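Local coordinates for protein tRNA (Guanosine-2'-O-)-methyltransferase (Aquifex aeolicus, PDB 1ZJR) that catalyses the 2'-O-methylation of guanosine 18 in a subset of tRNAs, using S-adenosyl-L-methionine as methyl donor, at residues A[102-107]-A[128-133]; A[30-35]-A[57-62]; A[98-103]-A[138-143]; A[53-58]-A[81-86]. All blocks are in the same frame, centred on the assembly; numbering follows the deposited sequence.

Interaction 1: A[102-107]-A[128-133]; sequences ATWLSK and ELQGVS
Q130 lies across one face of the W104 indole, and its side chain can be followed atom by atom. CB stands almost over the middle of the six-membered ring, 3.9 Å from its centroid and 16° off the normal, a CH-pi contact. CG moves off toward the backbone of L105, 3.9 Å from L105 O. With CD anti to CA (chi2 -179°) the chain runs out straight, placing Q130 CD 3.6 Å from W104 CZ2. The terminal amide ends above that side of the ring, its plane turned 36° from the indole. The same indole meets V132 in two ways: V132 O lies in the ring plane at the edge, 3.3 Å from W104 CZ3, while V132 CG2 packs on W104 CE3 and on A102 CB. P134 and V137 of the following short helix also touch W104.

Two backbone bonds fix the register. L105 N donates to Q130 O at 2.8 Å, and the same carbonyl takes a CA-H...O contact from W104. V132 N reaches T103 O at 3.2 Å, nearly along the C=O axis. Between them G131 closes a type I turn that begins at E128; a side chain here would run into T103 O. The contact thus holds the loop after strand 121-126 against the end of strand 99-103. T103 is a predicted S-adenosyl-L-methionine contact and its OG1 binds a glycerol, so this meeting of loops at the carboxyl ends of parallel strands is consistent with the cofactor site of the knotted SPOUT methyltransferase fold.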
loop_
_atom_site.group_PDB
_atom_site.type_symbol
_atom_site.label_atom_id
_atom_site.label_comp_id
_atom_site.label_asym_id
_atom_site.label_seq_id
_atom_site.Cartn_x
_atom_site.Cartn_y
_atom_site.Cartn_z
ATOM N N ALA A 102 8.155 -6.254 -6.324
ATOM C CA ALA A 102 8.270 -5.001 -7.058
ATOM C C ALA A 102 7.867 -5.060 -8.521
ATOM O O ALA A 102 8.185 -6.011 -9.231
ATOM C CB ALA A 102 9.695 -4.479 -6.947
ATOM N N THR A 103 7.165 -4.026 -8.973
ATOM C CA THR A 103 6.754 -3.946 -10.368
ATOM C C THR A 103 8.009 -3.562 -11.142
ATOM O O THR A 103 8.580 -2.492 -10.921
ATOM C CB THR A 103 5.701 -2.851 -10.585
ATOM O OG1 THR A 103 6.218 -1.604 -10.100
ATOM C CG2 THR A 103 4.414 -3.197 -9.844
ATOM N N TRP A 104 8.436 -4.440 -12.040
ATOM C CA TRP A 104 9.636 -4.208 -12.842
ATOM C C TRP A 104 9.299 -4.558 -14.288
ATOM O O TRP A 104 8.978 -5.706 -14.601
ATOM C CB TRP A 104 10.778 -5.085 -12.301
ATOM C CG TRP A 104 12.100 -4.918 -13.004
ATOM C CD1 TRP A 104 12.710 -5.824 -13.820
ATOM C CD2 TRP A 104 12.973 -3.777 -12.948
ATOM N NE1 TRP A 104 13.910 -5.323 -14.276
ATOM C CE2 TRP A 104 14.095 -4.069 -13.759
ATOM C CE3 TRP A 104 12.915 -2.540 -12.291
ATOM C CZ2 TRP A 104 15.154 -3.166 -13.933
ATOM C CZ3 TRP A 104 13.969 -1.641 -12.464
ATOM C CH2 TRP A 104 15.074 -1.962 -13.281
ATOM N N LEU A 105 9.355 -3.557 -15.160
ATOM C CA LEU A 105 9.022 -3.742 -16.570
ATOM C C LEU A 105 10.180 -4.432 -17.277
ATOM O O LEU A 105 11.131 -3.789 -17.721
ATOM C CB LEU A 105 8.720 -2.382 -17.214
ATOM C CG LEU A 105 7.894 -2.352 -18.503
ATOM C CD1 LEU A 105 6.546 -3.039 -18.275
ATOM C CD2 LEU A 105 7.682 -0.902 -18.930
ATOM N N SER A 106 10.087 -5.751 -17.372
ATOM C CA SER A 106 11.131 -6.544 -17.997
ATOM C C SER A 106 10.581 -7.908 -18.393
ATOM O O SER A 106 9.658 -8.424 -17.759
ATOM C CB SER A 106 12.293 -6.712 -17.018
ATOM O OG SER A 106 13.328 -7.493 -17.575
ATOM N N LYS A 107 11.147 -8.493 -19.444
ATOM C CA LYS A 107 10.698 -9.801 -19.902
ATOM C C LYS A 107 11.077 -10.887 -18.902
ATOM O O LYS A 107 10.566 -12.005 -18.963
ATOM C CB LYS A 107 11.290 -10.117 -21.281
ATOM C CG LYS A 107 10.672 -9.310 -22.426
ATOM C CD LYS A 107 10.867 -7.809 -22.229
ATOM C CE LYS A 107 10.218 -6.996 -23.343
ATOM N NZ LYS A 107 8.735 -7.146 -23.373
ATOM N N GLU A 128 9.198 5.128 -11.904
ATOM C CA GLU A 128 10.542 5.227 -12.464
ATOM C C GLU A 128 10.422 4.552 -13.827
ATOM O O GLU A 128 9.395 3.941 -14.128
ATOM C CB GLU A 128 11.583 4.515 -11.589
ATOM C CG GLU A 128 11.829 5.170 -10.215
ATOM C CD GLU A 128 12.383 6.600 -10.290
ATOM O OE1 GLU A 128 12.581 7.218 -9.223
ATOM O OE2 GLU A 128 12.620 7.115 -11.403
ATOM N N LEU A 129 11.459 4.660 -14.647
ATOM C CA LEU A 129 11.444 4.097 -15.994
ATOM C C LEU A 129 10.823 2.707 -16.127
ATOM O O LEU A 129 9.968 2.484 -16.990
ATOM C CB LEU A 129 12.869 4.078 -16.559
ATOM C CG LEU A 129 12.974 3.767 -18.052
ATOM C CD1 LEU A 129 12.169 4.792 -18.839
ATOM C CD2 LEU A 129 14.431 3.792 -18.485
ATOM N N GLN A 130 11.244 1.772 -15.282
ATOM C CA GLN A 130 10.710 0.414 -15.349
ATOM C C GLN A 130 9.806 0.064 -14.161
ATOM O O GLN A 130 9.615 -1.108 -13.837
ATOM C CB GLN A 130 11.866 -0.588 -15.453
ATOM C CG GLN A 130 12.697 -0.407 -16.723
ATOM C CD GLN A 130 13.835 -1.404 -16.842
ATOM O OE1 GLN A 130 13.625 -2.586 -17.120
ATOM N NE2 GLN A 130 15.050 -0.929 -16.621
ATOM N N GLY A 131 9.230 1.085 -13.537
ATOM C CA GLY A 131 8.359 0.864 -12.392
ATOM C C GLY A 131 9.080 1.366 -11.158
ATOM O O GLY A 131 8.971 2.540 -10.793
ATOM N N VAL A 132 9.815 0.473 -10.508
ATOM C CA VAL A 132 10.595 0.848 -9.341
ATOM C C VAL A 132 12.002 1.148 -9.856
ATOM O O VAL A 132 12.326 0.860 -11.008
ATOM C CB VAL A 132 10.673 -0.297 -8.302
ATOM C CG1 VAL A 132 9.264 -0.643 -7.794
ATOM C CG2 VAL A 132 11.339 -1.523 -8.923
ATOM N N SER A 133 12.835 1.727 -9.004
ATOM C CA SER A 133 14.201 2.044 -9.400
ATOM C C SER A 133 15.043 0.775 -9.441
ATOM O O SER A 133 14.647 -0.267 -8.917
ATOM C CB SER A 133 14.814 3.012 -8.395
ATOM O OG SER A 133 14.823 2.425 -7.106
#

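Interaction 2: A[30-35]-A[57-62]; sequences ADNVKN and YHAEGK
Y57 and D31 form a parallel beta bridge at the carboxyl ends of strands 26-31 and 51-57, the neighbouring strands of a beta-alpha-beta unit whose helix is 36-49. Backbone hydrogen bonds come first: Y57 N donates to A30 O at 3.0 Å in a fairly straight bond (160°), and N32 N donates to Y57 O at 2.8 Å with a more bent angle, where the chain of N32 turns out of the strand.

Side-chain polar contacts follow. CG of N32 and CG of H58 each stand anti to their own backbone N (chi1 -164° and -173°), and the two side chains cross at about a right angle. H58 ND1 makes a weak bond to N32 OD1 at 3.3 Å. The other end of the amide, N32 ND2, donates to E128 OE1, the stronger of its two polar links, so the amide bridges two loops. H58 CE1 lies 3.7 Å from V33 O and also nears K34 O. An alanine at H58 would probably leave N32 OD1 without this donor and open a gap beside the V33 and K34 carbonyls.

The carboxylate of D31 and the ring of Y57 run side by side, nearly coplanar. OD2 accepts from S133 N, whereas OD1, buried with no polar partner in the model, lies at the ring edge 3.5 Å from Y57 CD1.

Water supplies the last link, in the bend after D31: a single molecule accepts from V33 N at 2.8 Å and donates to Y57 O at 3.1 Å.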
loop_
_atom_site.group_PDB
_atom_site.type_symbol
_atom_site.label_atom_id
_atom_site.label_comp_id
_atom_site.label_asym_id
_atom_site.label_seq_id
_atom_site.Cartn_x
_atom_site.Cartn_y
_atom_site.Cartn_z
ATOM N N ALA A 30 5.225 3.289 -2.215
ATOM C CA ALA A 30 5.095 4.072 -3.439
ATOM C C ALA A 30 6.457 4.685 -3.744
ATOM O O ALA A 30 6.941 5.561 -3.024
ATOM C CB ALA A 30 4.051 5.169 -3.259
ATOM N N ASP A 31 7.070 4.213 -4.820
ATOM C CA ASP A 31 8.390 4.680 -5.197
ATOM C C ASP A 31 8.352 5.784 -6.231
ATOM O O ASP A 31 8.201 5.528 -7.423
ATOM C CB ASP A 31 9.231 3.511 -5.718
ATOM C CG ASP A 31 10.571 3.963 -6.265
ATOM O OD1 ASP A 31 11.126 4.937 -5.720
ATOM O OD2 ASP A 31 11.071 3.347 -7.225
ATOM N N ASN A 32 8.476 7.016 -5.749
ATOM C CA ASN A 32 8.495 8.197 -6.597
ATOM C C ASN A 32 7.288 8.340 -7.519
ATOM O O ASN A 32 7.439 8.492 -8.737
ATOM C CB ASN A 32 9.793 8.211 -7.416
ATOM C CG ASN A 32 10.079 9.566 -8.036
ATOM O OD1 ASN A 32 9.556 10.589 -7.589
ATOM N ND2 ASN A 32 10.925 9.582 -9.062
ATOM N N VAL A 33 6.086 8.303 -6.945
ATOM C CA VAL A 33 4.876 8.473 -7.746
ATOM C C VAL A 33 4.789 9.944 -8.138
ATOM O O VAL A 33 4.750 10.827 -7.282
ATOM C CB VAL A 33 3.610 8.059 -6.962
ATOM C CG1 VAL A 33 2.358 8.589 -7.656
ATOM C CG2 VAL A 33 3.545 6.542 -6.876
ATOM N N LYS A 34 4.754 10.184 -9.444
ATOM C CA LYS A 34 4.714 11.526 -10.014
ATOM C C LYS A 34 3.710 12.533 -9.456
ATOM O O LYS A 34 4.061 13.361 -8.613
ATOM C CB LYS A 34 4.532 11.427 -11.533
ATOM C CG LYS A 34 5.659 12.051 -12.345
ATOM C CD LYS A 34 5.753 13.550 -12.097
ATOM C CE LYS A 34 6.840 14.194 -12.948
ATOM N NZ LYS A 34 6.944 15.659 -12.688
ATOM N N ASN A 35 2.464 12.471 -9.916
ATOM C CA ASN A 35 1.467 13.444 -9.477
ATOM C C ASN A 35 0.586 13.042 -8.304
ATOM O O ASN A 35 0.369 11.855 -8.033
ATOM C CB ASN A 35 0.595 13.867 -10.662
ATOM C CG ASN A 35 -0.316 12.767 -11.140
ATOM O OD1 ASN A 35 -1.437 12.614 -10.654
ATOM N ND2 ASN A 35 0.164 11.983 -12.096
ATOM N N TYR A 57 8.466 7.396 -1.155
ATOM C CA TYR A 57 9.734 8.069 -1.397
ATOM C C TYR A 57 9.445 9.043 -2.535
ATOM O O TYR A 57 8.885 8.649 -3.552
ATOM C CB TYR A 57 10.770 7.032 -1.832
ATOM C CG TYR A 57 12.109 7.587 -2.280
ATOM C CD1 TYR A 57 12.593 7.320 -3.557
ATOM C CD2 TYR A 57 12.923 8.305 -1.403
ATOM C CE1 TYR A 57 13.862 7.745 -3.954
ATOM C CE2 TYR A 57 14.191 8.737 -1.787
ATOM C CZ TYR A 57 14.655 8.451 -3.062
ATOM O OH TYR A 57 15.915 8.856 -3.443
ATOM N N HIS A 58 9.804 10.312 -2.374
ATOM C CA HIS A 58 9.528 11.267 -3.440
ATOM C C HIS A 58 10.651 12.269 -3.683
ATOM O O HIS A 58 11.472 12.525 -2.804
ATOM C CB HIS A 58 8.215 12.001 -3.146
ATOM C CG HIS A 58 7.756 12.886 -4.262
ATOM N ND1 HIS A 58 7.639 12.442 -5.563
ATOM C CD2 HIS A 58 7.372 14.185 -4.271
ATOM C CE1 HIS A 58 7.204 13.430 -6.324
ATOM N NE2 HIS A 58 7.034 14.498 -5.566
ATOM N N ALA A 59 10.679 12.821 -4.894
ATOM C CA ALA A 59 11.689 13.792 -5.298
ATOM C C ALA A 59 11.761 14.983 -4.347
ATOM O O ALA A 59 10.755 15.380 -3.753
ATOM C CB ALA A 59 11.400 14.272 -6.714
ATOM N N GLU A 60 12.957 15.556 -4.219
ATOM C CA GLU A 60 13.188 16.699 -3.337
ATOM C C GLU A 60 12.504 16.447 -2.002
ATOM O O GLU A 60 11.385 16.910 -1.770
ATOM C CB GLU A 60 12.639 17.983 -3.961
ATOM C CG GLU A 60 13.267 18.351 -5.292
ATOM C CD GLU A 60 12.791 19.698 -5.799
ATOM O OE1 GLU A 60 13.106 20.721 -5.153
ATOM O OE2 GLU A 60 12.099 19.732 -6.837
ATOM N N GLY A 61 13.182 15.720 -1.121
ATOM C CA GLY A 61 12.590 15.406 0.164
ATOM C C GLY A 61 11.503 14.386 -0.103
ATOM O O GLY A 61 11.786 13.191 -0.176
ATOM N N LYS A 62 10.269 14.870 -0.260
ATOM C CA LYS A 62 9.091 14.044 -0.547
ATOM C C LYS A 62 7.829 14.608 0.095
ATOM O O LYS A 62 6.907 13.861 0.418
ATOM C CB LYS A 62 9.296 12.606 -0.081
HETATM O O HOH W 1 5.837 8.326 -4.165
#

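Interaction 3: A[98-103]-A[138-143]; sequences FQIVAT and EIADKK
D141 sets its CG beside its own backbone N, anti to its carbonyl carbon (chi1 -69°), which brings the carboxylate back against I100. OD2 takes the I100 N-H in a short, nearly straight bond (2.7 Å, 169°), using the lone pair that faces away from OD1. I100 in turn has CG1 beside its own N, so that branch also comes up to the carboxylate, with CG1 3.7 Å from D141 OD2. The same oxygen lies 3.3 Å from Q99 CA.

D141 thereby grips I100 twice, for its backbone N donates to I100 O at 2.7 Å. That carbonyl oxygen also receives K142 N, at 3.0 Å, and so holds two donors from consecutive residues just where strand 142-145 begins.

From here the pairing becomes regular. Strand 99-103 is an inner strand of the parallel sheet, between 121-126 and 142-145, in a SPOUT-family domain known for its topological knot. A102 N donates to K142 O at 2.9 Å with an almost linear geometry (175°), and V101 CA points a CA-H...O contact at the same carbonyl. K143 CA makes a like contact with A102 O.

Side chains alternate between the two faces. On one, V101 CG2 packs on K142 CB at 4.1 Å. On the other, A102 CB meets A140 CB at 4.0 Å, and I100 CG2 lies a little farther from the same methyl. K94 of helix 86-95 touches I100 and D141 and bonds to I139 O, while K143 NZ reaches E108 in a salt bridge.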
loop_
_atom_site.group_PDB
_atom_site.type_symbol
_atom_site.label_atom_id
_atom_site.label_comp_id
_atom_site.label_asym_id
_atom_site.label_seq_id
_atom_site.Cartn_x
_atom_site.Cartn_y
_atom_site.Cartn_z
ATOM N N PHE A 98 9.371 -10.242 5.517
ATOM C CA PHE A 98 8.459 -9.776 4.472
ATOM C C PHE A 98 9.057 -10.010 3.089
ATOM O O PHE A 98 10.236 -9.747 2.872
ATOM C CB PHE A 98 8.186 -8.278 4.628
ATOM C CG PHE A 98 7.245 -7.935 5.746
ATOM C CD1 PHE A 98 5.958 -7.471 5.469
ATOM C CD2 PHE A 98 7.649 -8.037 7.072
ATOM C CE1 PHE A 98 5.088 -7.110 6.499
ATOM C CE2 PHE A 98 6.788 -7.680 8.112
ATOM C CZ PHE A 98 5.505 -7.213 7.825
ATOM N N GLN A 99 8.252 -10.513 2.157
ATOM C CA GLN A 99 8.745 -10.706 0.798
ATOM C C GLN A 99 8.556 -9.361 0.105
ATOM O O GLN A 99 7.516 -8.713 0.264
ATOM C CB GLN A 99 7.954 -11.787 0.052
ATOM C CG GLN A 99 6.496 -11.452 -0.226
ATOM C CD GLN A 99 5.823 -12.462 -1.153
ATOM O OE1 GLN A 99 4.600 -12.468 -1.299
ATOM N NE2 GLN A 99 6.619 -13.312 -1.787
ATOM N N ILE A 100 9.568 -8.934 -0.639
ATOM C CA ILE A 100 9.505 -7.667 -1.354
ATOM C C ILE A 100 9.107 -7.949 -2.801
ATOM O O ILE A 100 9.853 -8.584 -3.549
ATOM C CB ILE A 100 10.869 -6.948 -1.326
ATOM C CG1 ILE A 100 11.394 -6.897 0.114
ATOM C CG2 ILE A 100 10.728 -5.543 -1.904
ATOM C CD1 ILE A 100 10.469 -6.199 1.100
ATOM N N VAL A 101 7.923 -7.475 -3.174
ATOM C CA VAL A 101 7.363 -7.670 -4.508
ATOM C C VAL A 101 7.383 -6.330 -5.245
ATOM O O VAL A 101 6.703 -5.383 -4.849
ATOM C CB VAL A 101 5.910 -8.191 -4.397
ATOM C CG1 VAL A 101 5.308 -8.431 -5.780
ATOM C CG2 VAL A 101 5.896 -9.486 -3.577
ATOM N N ALA A 102 8.155 -6.254 -6.324
ATOM C CA ALA A 102 8.270 -5.001 -7.058
ATOM C C ALA A 102 7.867 -5.060 -8.521
ATOM O O ALA A 102 8.185 -6.011 -9.231
ATOM C CB ALA A 102 9.695 -4.479 -6.947
ATOM N N THR A 103 7.165 -4.026 -8.973
ATOM C CA THR A 103 6.754 -3.946 -10.368
ATOM C C THR A 103 8.009 -3.562 -11.142
ATOM O O THR A 103 8.580 -2.492 -10.921
ATOM C CB THR A 103 5.701 -2.851 -10.585
ATOM O OG1 THR A 103 6.218 -1.604 -10.100
ATOM C CG2 THR A 103 4.414 -3.197 -9.844
ATOM N N GLU A 138 16.875 -4.493 -7.065
ATOM C CA GLU A 138 18.028 -5.306 -6.690
ATOM C C GLU A 138 17.803 -6.116 -5.417
ATOM O O GLU A 138 18.410 -7.171 -5.235
ATOM C CB GLU A 138 19.263 -4.422 -6.509
ATOM C CG GLU A 138 19.828 -3.875 -7.806
ATOM C CD GLU A 138 20.368 -4.966 -8.715
ATOM O OE1 GLU A 138 19.599 -5.884 -9.073
ATOM O OE2 GLU A 138 21.563 -4.902 -9.074
ATOM N N ILE A 139 16.930 -5.627 -4.540
ATOM C CA ILE A 139 16.652 -6.315 -3.286
ATOM C C ILE A 139 15.301 -7.034 -3.258
ATOM O O ILE A 139 14.940 -7.651 -2.258
ATOM C CB ILE A 139 16.711 -5.324 -2.099
ATOM C CG1 ILE A 139 16.706 -6.093 -0.778
ATOM C CG2 ILE A 139 15.520 -4.362 -2.149
ATOM C CD1 ILE A 139 17.902 -7.010 -0.601
ATOM N N ALA A 140 14.560 -6.967 -4.359
ATOM C CA ALA A 140 13.246 -7.600 -4.431
ATOM C C ALA A 140 13.291 -9.126 -4.457
ATOM O O ALA A 140 14.224 -9.721 -4.986
ATOM C CB ALA A 140 12.497 -7.093 -5.662
ATOM N N ASP A 141 12.265 -9.747 -3.883
ATOM C CA ASP A 141 12.143 -11.201 -3.854
ATOM C C ASP A 141 11.389 -11.630 -5.107
ATOM O O ASP A 141 11.618 -12.712 -5.650
ATOM C CB ASP A 141 11.365 -11.644 -2.614
ATOM C CG ASP A 141 12.133 -11.406 -1.333
ATOM O OD1 ASP A 141 13.154 -12.093 -1.123
ATOM O OD2 ASP A 141 11.723 -10.531 -0.540
ATOM N N LYS A 142 10.481 -10.770 -5.555
ATOM C CA LYS A 142 9.691 -11.035 -6.751
ATOM C C LYS A 142 9.652 -9.791 -7.634
ATOM O O LYS A 142 9.506 -8.672 -7.137
ATOM C CB LYS A 142 8.256 -11.425 -6.372
ATOM C CG LYS A 142 8.110 -12.762 -5.645
ATOM C CD LYS A 142 8.385 -13.933 -6.576
ATOM C CE LYS A 142 8.152 -15.261 -5.867
ATOM N NZ LYS A 142 9.022 -15.394 -4.669
ATOM N N LYS A 143 9.803 -9.995 -8.940
ATOM C CA LYS A 143 9.744 -8.909 -9.916
ATOM C C LYS A 143 8.512 -9.223 -10.754
ATOM O O LYS A 143 8.464 -10.254 -11.416
ATOM C CB LYS A 143 11.000 -8.901 -10.793
ATOM C CG LYS A 143 12.283 -8.658 -10.015
ATOM C CD LYS A 143 13.489 -8.547 -10.936
ATOM C CE LYS A 143 13.676 -9.804 -11.761
ATOM N NZ LYS A 143 14.841 -9.682 -12.684
#

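Interaction 4: A[53-58]-A[81-86]; sequences YLYYYH and EKVDNP
L54 O accepts the amide of E81 at 2.9 Å, the first rung between strands 51-57 and 79-82. Y55 and E81 then lie side by side, pointing the same way: E81 OE2 sits in the ring plane at the edge, 3.5 Å from Y55 CE2, with the carboxylate turned 71° from the ring. A water joins their tips, donating to E81 OE1 at 2.7 Å and hydrogen-bonded to Y55 OH. V83 CG2 fills the next part of the Y55 edge.

Y56 N donates to E81 O at 3.0 Å, and Y56 O accepts from V83 N at 2.8 Å. The ring of Y56 leaves with CG wedged between backbone N and carbonyl carbon (chi1 75°), and K82 passes over one face, CA 3.9 Å from the centroid and CB close to CZ. Y56 OH is hydrogen-bonded to K62 O, and F39 meets the ring edge-to-face. An alanine at Y56 would probably leave K62 O without this partner and strip the cover from the backbone of K82.

Y57 offers a face to P86, whose CG stands 3.5 Å from the ring centroid in a CH-pi contact; V83 O lies in plane at its edge, 3.4 Å from CD2. P86 opens helix 86-95, so its packing joins that helix to strand 51-57, while the parallel pairing of 51-57 with the outermost strand 79-82 closes a beta-alpha-beta unit through helix 68-71.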
loop_
_atom_site.group_PDB
_atom_site.type_symbol
_atom_site.label_atom_id
_atom_site.label_comp_id
_atom_site.label_asym_id
_atom_site.label_seq_id
_atom_site.Cartn_x
_atom_site.Cartn_y
_atom_site.Cartn_z
ATOM N N TYR A 53 -0.552 0.287 6.229
ATOM C CA TYR A 53 0.681 1.064 6.117
ATOM C C TYR A 53 1.113 1.336 4.681
ATOM O O TYR A 53 1.315 0.404 3.896
ATOM C CB TYR A 53 1.828 0.352 6.839
ATOM C CG TYR A 53 1.546 0.028 8.288
ATOM C CD1 TYR A 53 1.132 -1.249 8.668
ATOM C CD2 TYR A 53 1.703 0.997 9.281
ATOM C CE1 TYR A 53 0.883 -1.557 10.006
ATOM C CE2 TYR A 53 1.457 0.701 10.624
ATOM C CZ TYR A 53 1.049 -0.575 10.977
ATOM O OH TYR A 53 0.820 -0.875 12.301
ATOM N N LEU A 54 1.268 2.619 4.359
ATOM C CA LEU A 54 1.705 3.056 3.033
ATOM C C LEU A 54 2.945 3.920 3.238
ATOM O O LEU A 54 2.879 4.951 3.907
ATOM C CB LEU A 54 0.624 3.919 2.365
ATOM C CG LEU A 54 0.528 4.072 0.834
ATOM C CD1 LEU A 54 0.085 5.487 0.531
ATOM C CD2 LEU A 54 1.828 3.758 0.131
ATOM N N TYR A 55 4.071 3.496 2.678
ATOM C CA TYR A 55 5.314 4.253 2.774
ATOM C C TYR A 55 5.562 4.847 1.403
ATOM O O TYR A 55 5.098 4.302 0.401
ATOM C CB TYR A 55 6.480 3.337 3.141
ATOM C CG TYR A 55 6.370 2.746 4.526
ATOM C CD1 TYR A 55 5.557 1.641 4.772
ATOM C CD2 TYR A 55 7.062 3.310 5.599
ATOM C CE1 TYR A 55 5.432 1.112 6.051
ATOM C CE2 TYR A 55 6.947 2.784 6.886
ATOM C CZ TYR A 55 6.129 1.687 7.104
ATOM O OH TYR A 55 5.999 1.165 8.371
ATOM N N TYR A 56 6.281 5.962 1.348
ATOM C CA TYR A 56 6.560 6.578 0.060
ATOM C C TYR A 56 7.888 7.321 0.037
ATOM O O TYR A 56 8.377 7.791 1.065
ATOM C CB TYR A 56 5.419 7.524 -0.328
ATOM C CG TYR A 56 5.384 8.834 0.427
ATOM C CD1 TYR A 56 6.025 9.969 -0.077
ATOM C CD2 TYR A 56 4.691 8.948 1.634
ATOM C CE1 TYR A 56 5.970 11.182 0.599
ATOM C CE2 TYR A 56 4.632 10.155 2.317
ATOM C CZ TYR A 56 5.271 11.270 1.791
ATOM O OH TYR A 56 5.191 12.473 2.452
ATOM N N TYR A 57 8.466 7.396 -1.155
ATOM C CA TYR A 57 9.734 8.069 -1.397
ATOM C C TYR A 57 9.445 9.043 -2.535
ATOM O O TYR A 57 8.885 8.649 -3.552
ATOM C CB TYR A 57 10.770 7.032 -1.832
ATOM C CG TYR A 57 12.109 7.587 -2.280
ATOM C CD1 TYR A 57 12.593 7.320 -3.557
ATOM C CD2 TYR A 57 12.923 8.305 -1.403
ATOM C CE1 TYR A 57 13.862 7.745 -3.954
ATOM C CE2 TYR A 57 14.191 8.737 -1.787
ATOM C CZ TYR A 57 14.655 8.451 -3.062
ATOM O OH TYR A 57 15.915 8.856 -3.443
ATOM N N HIS A 58 9.804 10.312 -2.374
ATOM C CA HIS A 58 9.528 11.267 -3.440
ATOM C C HIS A 58 10.651 12.269 -3.683
ATOM O O HIS A 58 11.472 12.525 -2.804
ATOM C CB HIS A 58 8.215 12.001 -3.146
ATOM C CG HIS A 58 7.756 12.886 -4.262
ATOM N ND1 HIS A 58 7.639 12.442 -5.563
ATOM C CD2 HIS A 58 7.372 14.185 -4.271
ATOM C CE1 HIS A 58 7.204 13.430 -6.324
ATOM N NE2 HIS A 58 7.034 14.498 -5.566
ATOM N N GLU A 81 3.745 7.167 5.642
ATOM C CA GLU A 81 5.064 7.555 6.131
ATOM C C GLU A 81 6.094 7.792 5.033
ATOM O O GLU A 81 6.341 6.924 4.196
ATOM C CB GLU A 81 5.591 6.477 7.082
ATOM C CG GLU A 81 6.893 6.832 7.794
ATOM C CD GLU A 81 7.349 5.735 8.745
ATOM O OE1 GLU A 81 6.519 5.282 9.565
ATOM O OE2 GLU A 81 8.531 5.328 8.677
ATOM N N LYS A 82 6.704 8.972 5.062
ATOM C CA LYS A 82 7.727 9.346 4.095
ATOM C C LYS A 82 9.036 8.656 4.481
ATOM O O LYS A 82 9.381 8.584 5.658
ATOM C CB LYS A 82 7.897 10.873 4.099
ATOM C CG LYS A 82 9.052 11.406 3.254
ATOM C CD LYS A 82 9.064 12.935 3.269
ATOM C CE LYS A 82 10.379 13.494 2.754
ATOM N NZ LYS A 82 10.376 14.986 2.715
ATOM N N VAL A 83 9.746 8.135 3.485
ATOM C CA VAL A 83 11.014 7.441 3.692
ATOM C C VAL A 83 12.083 8.175 2.884
ATOM O O VAL A 83 11.803 8.639 1.784
ATOM C CB VAL A 83 10.918 5.973 3.204
ATOM C CG1 VAL A 83 12.296 5.335 3.156
ATOM C CG2 VAL A 83 10.003 5.185 4.133
ATOM N N ASP A 84 13.294 8.286 3.429
ATOM C CA ASP A 84 14.380 8.978 2.731
ATOM C C ASP A 84 15.308 8.021 2.002
ATOM O O ASP A 84 16.069 8.426 1.126
ATOM C CB ASP A 84 15.212 9.810 3.710
ATOM C CG ASP A 84 14.424 10.933 4.335
ATOM O OD1 ASP A 84 13.706 11.639 3.596
ATOM O OD2 ASP A 84 14.532 11.115 5.566
ATOM N N ASN A 85 15.245 6.749 2.370
ATOM C CA ASN A 85 16.089 5.728 1.763
ATOM C C ASN A 85 15.248 4.467 1.580
ATOM O O ASN A 85 15.048 3.708 2.524
ATOM C CB ASN A 85 17.281 5.455 2.684
ATOM C CG ASN A 85 18.278 4.480 2.092
ATOM O OD1 ASN A 85 19.368 4.294 2.641
ATOM N ND2 ASN A 85 17.917 3.847 0.981
ATOM N N PRO A 86 14.750 4.230 0.353
ATOM C CA PRO A 86 13.915 3.067 0.021
ATOM C C PRO A 86 14.515 1.707 0.338
ATOM O O PRO A 86 13.895 0.895 1.025
ATOM C CB PRO A 86 13.662 3.235 -1.477
ATOM C CG PRO A 86 13.720 4.715 -1.664
ATOM C CD PRO A 86 14.908 5.105 -0.820
HETATM O O HOH W 2 7.270 2.871 10.474
#

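How the interactions relate
Along the chain, interaction 2 comes first and closes the turn of chain through helix 36-49, pairing strands 26-31 and 51-57. Interaction 4 starts on the same strand before interaction 2 has ended, sharing Y57 and H58, so the two loops overlap and extend the sheet to its edge strand 79-82. Both are complete before strand 99-103, where the other pair begins. Interaction 3 spans 98 to 143 and encloses interaction 1, with A102 and T103 common to both. The two halves meet between interactions 1 and 2: E128 and S133 hydrogen-bond to N32 and D31, linking loops at the carboxyl ends of strands 26-31 and 121-126.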